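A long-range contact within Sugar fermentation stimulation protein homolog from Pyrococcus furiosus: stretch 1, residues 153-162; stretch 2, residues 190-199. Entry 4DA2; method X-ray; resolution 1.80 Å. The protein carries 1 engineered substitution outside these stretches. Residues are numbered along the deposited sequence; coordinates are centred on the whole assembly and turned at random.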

# COMPACT_ATOMS: atom_id res chain seq x y z
N GLY A 153 -10.35 0.65 -7.70
CA GLY A 153 -9.99 1.94 -7.11
C GLY A 153 -10.91 3.09 -7.48
O GLY A 153 -11.19 3.96 -6.64
N GLN A 154 -11.40 3.12 -8.72
CA GLN A 154 -12.39 4.10 -9.13
C GLN A 154 -13.64 3.99 -8.26
O GLN A 154 -14.16 4.99 -7.81
CB GLN A 154 -12.75 3.98 -10.61
CG GLN A 154 -11.62 4.32 -11.58
CD GLN A 154 -11.97 3.97 -13.02
OE1 GLN A 154 -13.12 3.71 -13.35
NE2 GLN A 154 -10.97 3.95 -13.88
N ARG A 155 -14.09 2.75 -8.02
CA ARG A 155 -15.23 2.47 -7.15
C ARG A 155 -15.00 2.95 -5.73
O ARG A 155 -15.87 3.55 -5.15
CB ARG A 155 -15.56 0.97 -7.13
CG ARG A 155 -16.42 0.52 -8.29
CD ARG A 155 -16.79 -0.98 -8.13
NE ARG A 155 -16.86 -1.64 -9.43
CZ ARG A 155 -16.14 -2.70 -9.78
NH1 ARG A 155 -15.28 -3.28 -8.94
NH2 ARG A 155 -16.29 -3.20 -11.00
N HIS A 156 -13.83 2.64 -5.19
CA HIS A 156 -13.52 3.05 -3.82
C HIS A 156 -13.56 4.56 -3.68
O HIS A 156 -14.12 5.07 -2.72
CB HIS A 156 -12.17 2.52 -3.37
CG HIS A 156 -12.11 1.03 -3.22
ND1 HIS A 156 -10.91 0.34 -3.20
CD2 HIS A 156 -13.08 0.10 -3.08
CE1 HIS A 156 -11.15 -0.95 -3.04
NE2 HIS A 156 -12.46 -1.13 -2.98
N ILE A 157 -12.95 5.29 -4.62
CA ILE A 157 -12.91 6.76 -4.52
C ILE A 157 -14.33 7.34 -4.63
O ILE A 157 -14.68 8.30 -3.91
CB ILE A 157 -11.91 7.40 -5.53
CG1 ILE A 157 -10.49 6.90 -5.23
CG2 ILE A 157 -11.98 8.98 -5.43
CD1 ILE A 157 -9.51 6.95 -6.45
N LYS A 158 -15.16 6.73 -5.49
CA LYS A 158 -16.56 7.15 -5.61
C LYS A 158 -17.33 6.98 -4.31
O LYS A 158 -18.09 7.86 -3.93
CB LYS A 158 -17.24 6.47 -6.81
CG LYS A 158 -16.76 7.03 -8.16
CD LYS A 158 -17.40 6.30 -9.35
CE LYS A 158 -17.08 6.99 -10.67
NZ LYS A 158 -17.73 6.31 -11.82
N GLU A 159 -17.09 5.87 -3.59
CA GLU A 159 -17.78 5.66 -2.33
C GLU A 159 -17.29 6.65 -1.26
O GLU A 159 -18.06 7.10 -0.41
CB GLU A 159 -17.61 4.23 -1.83
CG GLU A 159 -18.22 3.16 -2.74
CD GLU A 159 -19.74 3.28 -2.92
OE1 GLU A 159 -20.40 4.09 -2.21
OE2 GLU A 159 -20.26 2.56 -3.77
N LEU A 160 -15.99 6.99 -1.32
CA LEU A 160 -15.41 7.98 -0.40
C LEU A 160 -16.06 9.36 -0.62
O LEU A 160 -16.37 10.06 0.34
CB LEU A 160 -13.87 8.05 -0.56
CG LEU A 160 -13.10 6.83 -0.03
CD1 LEU A 160 -11.65 6.86 -0.56
CD2 LEU A 160 -13.09 6.82 1.47
N ILE A 161 -16.18 9.74 -1.88
CA ILE A 161 -16.79 11.01 -2.27
C ILE A 161 -18.24 11.06 -1.73
O ILE A 161 -18.65 12.07 -1.13
CB ILE A 161 -16.76 11.20 -3.80
CG1 ILE A 161 -15.32 11.47 -4.28
CG2 ILE A 161 -17.72 12.34 -4.22
CD1 ILE A 161 -15.14 11.40 -5.79
N LYS A 162 -18.99 9.98 -1.93
CA LYS A 162 -20.39 9.96 -1.48
C LYS A 162 -20.49 10.08 0.06
O LYS A 162 -21.33 10.82 0.57
CB LYS A 162 -21.09 8.71 -1.99
CG LYS A 162 -22.43 8.36 -1.28
CD LYS A 162 -23.60 9.26 -1.67
CE LYS A 162 -24.92 8.56 -1.36
NZ LYS A 162 -25.94 9.51 -0.85
N GLY A 190 -1.50 6.49 -15.89
CA GLY A 190 -1.95 5.18 -15.39
C GLY A 190 -3.45 5.04 -15.30
O GLY A 190 -4.01 3.99 -15.62
N ASP A 191 -4.11 6.09 -14.82
CA ASP A 191 -5.56 6.10 -14.76
C ASP A 191 -6.12 7.53 -14.67
O ASP A 191 -6.28 8.05 -13.57
CB ASP A 191 -6.07 5.24 -13.60
CG ASP A 191 -7.57 4.98 -13.71
OD1 ASP A 191 -8.26 5.84 -14.29
OD2 ASP A 191 -8.06 3.93 -13.23
N PRO A 192 -6.42 8.16 -15.82
CA PRO A 192 -6.87 9.56 -15.86
C PRO A 192 -8.19 9.76 -15.10
O PRO A 192 -8.39 10.83 -14.54
CB PRO A 192 -7.07 9.82 -17.35
CG PRO A 192 -6.11 8.87 -18.01
CD PRO A 192 -6.19 7.62 -17.18
N LYS A 193 -9.07 8.76 -15.07
CA LYS A 193 -10.34 8.85 -14.32
C LYS A 193 -10.06 8.98 -12.80
O LYS A 193 -10.71 9.78 -12.09
CB LYS A 193 -11.23 7.63 -14.60
CG LYS A 193 -11.59 7.44 -16.09
CD LYS A 193 -12.49 6.22 -16.31
CE LYS A 193 -12.83 6.04 -17.80
NZ LYS A 193 -13.60 4.79 -18.02
N ILE A 194 -9.08 8.20 -12.33
CA ILE A 194 -8.68 8.24 -10.93
C ILE A 194 -8.08 9.59 -10.57
O ILE A 194 -8.40 10.16 -9.52
CB ILE A 194 -7.73 7.09 -10.53
CG1 ILE A 194 -8.53 5.80 -10.30
CG2 ILE A 194 -7.00 7.43 -9.19
CD1 ILE A 194 -7.65 4.62 -9.96
N ALA A 195 -7.21 10.12 -11.42
CA ALA A 195 -6.65 11.46 -11.15
C ALA A 195 -7.78 12.52 -11.05
O ALA A 195 -7.78 13.34 -10.13
CB ALA A 195 -5.62 11.84 -12.19
N GLU A 196 -8.76 12.45 -11.96
CA GLU A 196 -9.92 13.35 -11.92
C GLU A 196 -10.76 13.15 -10.65
O GLU A 196 -11.15 14.12 -10.00
CB GLU A 196 -10.78 13.21 -13.19
CG GLU A 196 -12.06 14.05 -13.22
CD GLU A 196 -11.83 15.55 -13.34
OE1 GLU A 196 -10.67 16.02 -13.32
OE2 GLU A 196 -12.84 16.28 -13.46
N LEU A 197 -11.03 11.89 -10.31
CA LEU A 197 -11.78 11.52 -9.11
C LEU A 197 -11.08 11.98 -7.81
O LEU A 197 -11.75 12.34 -6.88
CB LEU A 197 -12.04 10.00 -9.07
CG LEU A 197 -13.15 9.42 -9.97
CD1 LEU A 197 -13.09 7.87 -9.92
CD2 LEU A 197 -14.53 9.95 -9.55
N LEU A 198 -9.76 11.92 -7.75
CA LEU A 198 -9.03 12.38 -6.54
C LEU A 198 -9.19 13.89 -6.29
O LEU A 198 -9.27 14.36 -5.13
CB LEU A 198 -7.55 11.93 -6.57
CG LEU A 198 -7.33 10.42 -6.36
CD1 LEU A 198 -5.89 10.04 -6.73
CD2 LEU A 198 -7.69 9.97 -4.94
N LYS A 199 -9.22 14.66 -7.38
CA LYS A 199 -9.50 16.10 -7.32
C LYS A 199 -10.89 16.34 -6.77
O LYS A 199 -11.08 17.20 -5.92
CB LYS A 199 -9.38 16.76 -8.72
CG LYS A 199 -7.94 16.84 -9.23
CD LYS A 199 -7.83 17.67 -10.52
CE LYS A 199 -6.41 17.61 -11.09
NZ LYS A 199 -6.18 16.35 -11.86

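How do the two backbones lie against each other? Residues 153-162 are helical throughout, and a second helix begins at Pro 192. The two run in nearly the same direction, 13° apart, with their axes approaching to 9.9 Å. The register is set by two pairs: Gln 154 CA lies 5.8 Å from Ile 194 CA, and Ile 157 CA lies 6.7 Å from Leu 197 CA. A step of three residues on each helix thus brings another pair of CA atoms close, as nearly parallel axes allow.

What fastens the start of the second helix to the first? Asp 191 occupies the N-cap position, where its OD1 accepts a capping hydrogen bond from Ile 194 N at 3.2 Å. The same carboxylate reaches across the contact: Gln 154 NE2 donates to Asp 191 OD2 at 3.0 Å, with an N-H...acceptor angle of 159°. The CA-to-CB bond of Gln 154 points sideways, but its extended chain brings the amide to the cap, while Gln 154 CG packs 3.7 Å from Ile 194 CG1.

Which residue is covered most by the other stretch? Leu 197 is, its side chain a knob set among Gln 154, Ile 157, Lys 158 and Ile 161. Its CD1 is 3.7 Å from Gln 154 O, and its CD2 lies 3.9 Å from Lys 158 CG, so the aliphatic part of an exposed lysine helps line the hole. Ile 161 CD1 stands 4.1 Å from Leu 197 CD2.

How does Ile 157 answer this knob? Pointing toward the second helix, it places CG2 3.8 Å from Leu 197 CB, while its CD1 approaches Ile 194 CG2 at 3.7 Å and Leu 198 CD2 at 3.8 Å. Leu 198 sets out away from the first helix, yet its end comes nearer and joins this buried apolar cluster.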